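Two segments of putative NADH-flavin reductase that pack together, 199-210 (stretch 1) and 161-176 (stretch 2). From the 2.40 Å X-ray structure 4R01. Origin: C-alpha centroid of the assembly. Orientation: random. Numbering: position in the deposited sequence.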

# COMPACT_ATOMS: atom_id res chain seq x y z
N HIS A 199 12.32 23.44 19.38
CA HIS A 199 12.27 22.61 20.54
C HIS A 199 13.35 21.56 20.61
O HIS A 199 13.99 21.41 21.62
CB HIS A 199 10.90 21.93 20.59
CG HIS A 199 9.76 22.89 20.64
ND1 HIS A 199 9.40 23.57 21.78
CD2 HIS A 199 8.92 23.32 19.67
CE1 HIS A 199 8.39 24.37 21.52
NE2 HIS A 199 8.08 24.24 20.24
N HIS A 200 13.58 20.89 19.49
CA HIS A 200 14.05 19.52 19.47
C HIS A 200 15.53 19.26 19.42
O HIS A 200 16.09 19.09 18.37
CB HIS A 200 13.41 18.81 18.31
CG HIS A 200 11.95 19.03 18.21
ND1 HIS A 200 11.40 20.10 17.55
CD2 HIS A 200 10.91 18.31 18.68
CE1 HIS A 200 10.09 20.03 17.62
NE2 HIS A 200 9.77 18.96 18.30
N ILE A 201 16.13 19.12 20.57
CA ILE A 201 17.57 18.97 20.67
C ILE A 201 17.93 17.52 20.98
O ILE A 201 17.30 16.88 21.82
CB ILE A 201 18.15 19.89 21.76
CG1 ILE A 201 17.62 21.32 21.58
CG2 ILE A 201 19.67 19.87 21.73
CD1 ILE A 201 17.91 21.92 20.22
N LYS A 202 18.94 17.01 20.28
CA LYS A 202 19.39 15.62 20.41
C LYS A 202 18.26 14.63 20.10
O LYS A 202 18.10 13.63 20.80
CB LYS A 202 19.95 15.36 21.81
CG LYS A 202 21.08 16.29 22.21
CD LYS A 202 21.64 15.91 23.57
CE LYS A 202 22.60 16.95 24.10
NZ LYS A 202 23.13 16.56 25.43
N GLU A 203 17.50 14.91 19.06
CA GLU A 203 16.46 14.00 18.60
C GLU A 203 16.14 14.23 17.13
O GLU A 203 16.61 15.21 16.54
CB GLU A 203 15.20 14.15 19.45
CG GLU A 203 14.71 15.58 19.62
CD GLU A 203 13.38 15.66 20.35
OE1 GLU A 203 12.37 15.13 19.83
OE2 GLU A 203 13.34 16.24 21.46
N ARG A 204 15.37 13.33 16.53
CA ARG A 204 15.00 13.47 15.13
C ARG A 204 13.56 13.92 14.94
O ARG A 204 12.64 13.38 15.55
CB ARG A 204 15.21 12.16 14.37
CG ARG A 204 14.46 12.19 13.04
CD ARG A 204 14.56 10.91 12.27
NE ARG A 204 13.95 9.78 12.97
CZ ARG A 204 13.93 8.56 12.47
NH1 ARG A 204 14.46 8.35 11.27
NH2 ARG A 204 13.38 7.56 13.14
N ILE A 205 13.38 14.90 14.06
CA ILE A 205 12.05 15.29 13.62
C ILE A 205 11.87 14.89 12.16
O ILE A 205 12.83 14.56 11.47
CB ILE A 205 11.83 16.80 13.77
CG1 ILE A 205 12.90 17.57 12.98
CG2 ILE A 205 11.86 17.19 15.24
CD1 ILE A 205 12.77 19.07 13.08
N SER A 206 10.62 14.92 11.69
CA SER A 206 10.33 14.62 10.29
C SER A 206 9.35 15.64 9.71
O SER A 206 8.54 16.21 10.44
CB SER A 206 9.77 13.20 10.15
OG SER A 206 8.64 13.02 10.99
N LEU A 207 9.45 15.86 8.41
CA LEU A 207 8.63 16.87 7.73
C LEU A 207 7.87 16.28 6.55
O LEU A 207 8.34 15.33 5.92
CB LEU A 207 9.51 18.04 7.27
CG LEU A 207 10.21 18.81 8.39
CD1 LEU A 207 11.21 19.80 7.80
CD2 LEU A 207 9.18 19.53 9.24
N LEU A 208 6.70 16.84 6.25
CA LEU A 208 5.88 16.35 5.14
C LEU A 208 4.81 17.37 4.77
O LEU A 208 4.48 18.24 5.58
CB LEU A 208 5.27 14.99 5.50
CG LEU A 208 4.27 14.79 6.66
CD1 LEU A 208 2.81 14.99 6.23
CD2 LEU A 208 4.49 13.44 7.35
N GLU A 209 4.30 17.27 3.55
CA GLU A 209 3.36 18.25 3.01
C GLU A 209 1.97 18.15 3.63
O GLU A 209 1.57 17.09 4.11
CB GLU A 209 3.24 18.09 1.49
CG GLU A 209 2.51 19.20 0.77
CD GLU A 209 2.22 18.86 -0.68
OE1 GLU A 209 1.20 19.34 -1.22
OE2 GLU A 209 3.02 18.12 -1.28
N LYS A 210 1.24 19.27 3.61
CA LYS A 210 -0.15 19.38 4.08
C LYS A 210 -0.26 19.21 5.59
O LYS A 210 -0.98 19.96 6.25
CB LYS A 210 -1.04 18.35 3.37
CG LYS A 210 -0.99 18.43 1.85
CD LYS A 210 -2.07 17.56 1.22
CE LYS A 210 -1.98 17.58 -0.29
NZ LYS A 210 -0.79 16.84 -0.80
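Stretch 2, residues 161-176: KTGNYILAGEIFTTNE

Stretch 2 lies alongside stretch 1 as an antiparallel neighbour in a β-sheet. Its strand, residues 165-168, runs against the strand that ends at Glu-209, with an angle of 156° between their N-to-C directions and a closest approach of 4.4 Å between the axes. Ser-206 faces Ala-168, Leu-207 faces Leu-167, Leu-208 faces Ile-166 and Glu-209 faces Tyr-165, the CA atoms of this last pair coming within 4.3 Å. Before and after its strand, stretch 2 is loop or turn. The contact buries 970 Å², both sides summed.

Two hydrogen-bonded pairs satisfy much of the backbone. Ala-168 N donates to Ser-206 O at 2.8 Å and Ser-206 N to Ala-168 O at 3.2 Å, both nearly linear. At the next such pair the bonds are uneven: Ile-166 N reaches Leu-208 O at a short 2.5 Å, whereas the return bond from Leu-208 N to Ile-166 O, at 3.2 Å and 135°, is weak. Ile-166 O also receives a CA-H...O contact from Leu-207 CA at 3.5 Å. The ladder continues past the strand, where Lys-210 N donates to Asn-164 O at 2.7 Å.

Beyond Ala-168, side chains take over the polar pairing. Ser-206, with chi1 in p, donates from OG to Gly-169 O at 2.9 Å. The same OG accepts a hydrogen bond from a water at 3.1 Å, and that water also donates to Ile-171 O at 2.9 Å, so the hydroxyl is used both as donor and as acceptor. Ile-171 O further accepts a bond from Thr-173 OG1 at 3.1 Å. Arg-204 leaves its backbone sideways, but its end approaches Glu-170, forming a salt bridge in which the NE to OE2 hydrogen bond, 3.0 Å long, is weak; the position of OE2 is less certain. Arg-204 NH1 and NH2 are satisfied elsewhere in the structure.

Apolar packing accompanies these bonds. On the sheet face bearing Leu-207 and Leu-167, Leu-207 CD2 lies 3.8 Å from Leu-167 CD1 and 3.6 Å from Tyr-165 CD2, while Ile-205 CB is 3.9 Å from Leu-167 CD1. Leu-208, on the face shared with Ser-206, Ile-166 and Ala-168, places CD1 3.7 Å from Ile-166 CB and CD2 3.2 Å from Thr-173 O. At the end of stretch 1, Lys-210 CD rests 3.4 Å from Asn-175 ND2, and Lys-210 NZ makes a weakly hydrogen-bonded salt bridge with Glu-209 OE1 at 3.2 Å.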

# COMPACT_ATOMS: atom_id res chain seq x y z
N LYS A 161 6.01 24.83 -3.94
CA LYS A 161 6.08 25.38 -2.59
C LYS A 161 4.67 25.68 -2.07
O LYS A 161 4.10 26.73 -2.35
CB LYS A 161 6.92 26.66 -2.57
CG LYS A 161 7.10 27.26 -1.18
CD LYS A 161 7.32 28.76 -1.25
CE LYS A 161 8.78 29.11 -1.50
NZ LYS A 161 8.94 30.44 -2.15
N THR A 162 4.11 24.73 -1.32
CA THR A 162 2.74 24.87 -0.82
C THR A 162 2.68 25.81 0.38
O THR A 162 1.71 26.55 0.55
CB THR A 162 2.14 23.51 -0.41
OG1 THR A 162 2.68 23.10 0.85
CG2 THR A 162 2.45 22.46 -1.47
N GLY A 163 3.71 25.77 1.21
CA GLY A 163 3.76 26.59 2.41
C GLY A 163 3.11 25.93 3.61
O GLY A 163 3.24 26.41 4.73
N ASN A 164 2.43 24.81 3.37
CA ASN A 164 1.77 24.09 4.45
C ASN A 164 2.37 22.70 4.65
O ASN A 164 2.14 21.79 3.85
CB ASN A 164 0.27 23.97 4.18
CG ASN A 164 -0.43 25.32 4.13
OD1 ASN A 164 -1.14 25.63 3.18
ND2 ASN A 164 -0.22 26.12 5.17
N TYR A 165 3.13 22.55 5.72
CA TYR A 165 3.78 21.28 6.02
C TYR A 165 3.30 20.72 7.36
O TYR A 165 2.63 21.41 8.12
CB TYR A 165 5.30 21.43 6.02
CG TYR A 165 5.83 22.21 7.20
CD1 TYR A 165 5.86 23.60 7.18
CD2 TYR A 165 6.29 21.56 8.34
CE1 TYR A 165 6.33 24.32 8.27
CE2 TYR A 165 6.76 22.27 9.43
CZ TYR A 165 6.79 23.65 9.38
OH TYR A 165 7.26 24.35 10.46
N ILE A 166 3.66 19.48 7.63
CA ILE A 166 3.39 18.87 8.93
C ILE A 166 4.69 18.50 9.64
O ILE A 166 5.58 17.88 9.05
CB ILE A 166 2.51 17.61 8.80
CG1 ILE A 166 1.09 18.00 8.41
CG2 ILE A 166 2.47 16.83 10.10
CD1 ILE A 166 0.19 16.82 8.16
N LEU A 167 4.80 18.90 10.90
CA LEU A 167 5.94 18.50 11.72
C LEU A 167 5.59 17.23 12.49
O LEU A 167 4.65 17.22 13.28
CB LEU A 167 6.32 19.62 12.69
CG LEU A 167 7.42 19.31 13.70
CD1 LEU A 167 8.76 19.09 13.01
CD2 LEU A 167 7.53 20.42 14.73
N ALA A 168 6.34 16.17 12.25
CA ALA A 168 6.14 14.92 12.98
C ALA A 168 7.40 14.54 13.73
O ALA A 168 8.34 15.33 13.83
CB ALA A 168 5.71 13.81 12.04
N GLY A 169 7.43 13.32 14.26
CA GLY A 169 8.54 12.89 15.09
C GLY A 169 9.30 11.70 14.55
O GLY A 169 9.63 11.62 13.37
N GLU A 170 9.57 10.75 15.45
CA GLU A 170 10.40 9.60 15.15
C GLU A 170 9.69 8.56 14.28
O GLU A 170 10.33 7.69 13.68
CB GLU A 170 10.86 8.95 16.46
CG GLU A 170 12.24 8.33 16.41
CD GLU A 170 13.35 9.36 16.40
OE1 GLU A 170 13.15 10.46 16.97
OE2 GLU A 170 14.41 9.08 15.82
N ILE A 171 8.37 8.67 14.21
CA ILE A 171 7.54 7.65 13.57
C ILE A 171 7.00 8.10 12.22
O ILE A 171 6.59 9.26 12.06
CB ILE A 171 6.37 7.25 14.51
CG1 ILE A 171 6.91 6.72 15.84
CG2 ILE A 171 5.46 6.22 13.86
CD1 ILE A 171 5.84 6.34 16.83
N PHE A 172 7.00 7.19 11.25
CA PHE A 172 6.45 7.46 9.92
C PHE A 172 5.02 7.99 9.98
O PHE A 172 4.16 7.41 10.65
CB PHE A 172 6.52 6.20 9.06
CG PHE A 172 5.80 6.33 7.74
CD1 PHE A 172 6.29 7.18 6.75
CD2 PHE A 172 4.66 5.60 7.48
CE1 PHE A 172 5.64 7.30 5.54
CE2 PHE A 172 4.00 5.72 6.27
CZ PHE A 172 4.49 6.56 5.30
N THR A 173 4.79 9.09 9.27
CA THR A 173 3.52 9.79 9.30
C THR A 173 3.09 10.14 7.88
O THR A 173 3.93 10.35 7.01
CB THR A 173 3.62 11.07 10.18
OG1 THR A 173 3.87 10.70 11.54
CG2 THR A 173 2.35 11.91 10.11
N THR A 174 1.79 10.17 7.64
CA THR A 174 1.26 10.60 6.35
C THR A 174 0.33 11.79 6.57
O THR A 174 0.04 12.14 7.70
CB THR A 174 0.48 9.47 5.65
OG1 THR A 174 -0.76 9.24 6.33
CG2 THR A 174 1.30 8.19 5.63
N ASN A 175 -0.11 12.41 5.48
CA ASN A 175 -1.17 13.41 5.60
C ASN A 175 -2.52 12.71 5.52
O ASN A 175 -2.58 11.48 5.54
CB ASN A 175 -1.04 14.50 4.52
CG ASN A 175 -1.10 13.95 3.10
OD1 ASN A 175 -1.64 12.88 2.85
ND2 ASN A 175 -0.55 14.71 2.16
N GLU A 176 -3.60 13.49 5.40
CA GLU A 176 -4.95 12.93 5.42
C GLU A 176 -5.25 12.05 4.20
O GLU A 176 -6.23 11.30 4.20
CB GLU A 176 -5.99 14.05 5.50
CG GLU A 176 -6.09 14.90 4.24
CD GLU A 176 -7.16 15.98 4.34
OE1 GLU A 176 -7.79 16.10 5.41
OE2 GLU A 176 -7.37 16.70 3.35
O HOH W 1 6.75 10.97 9.72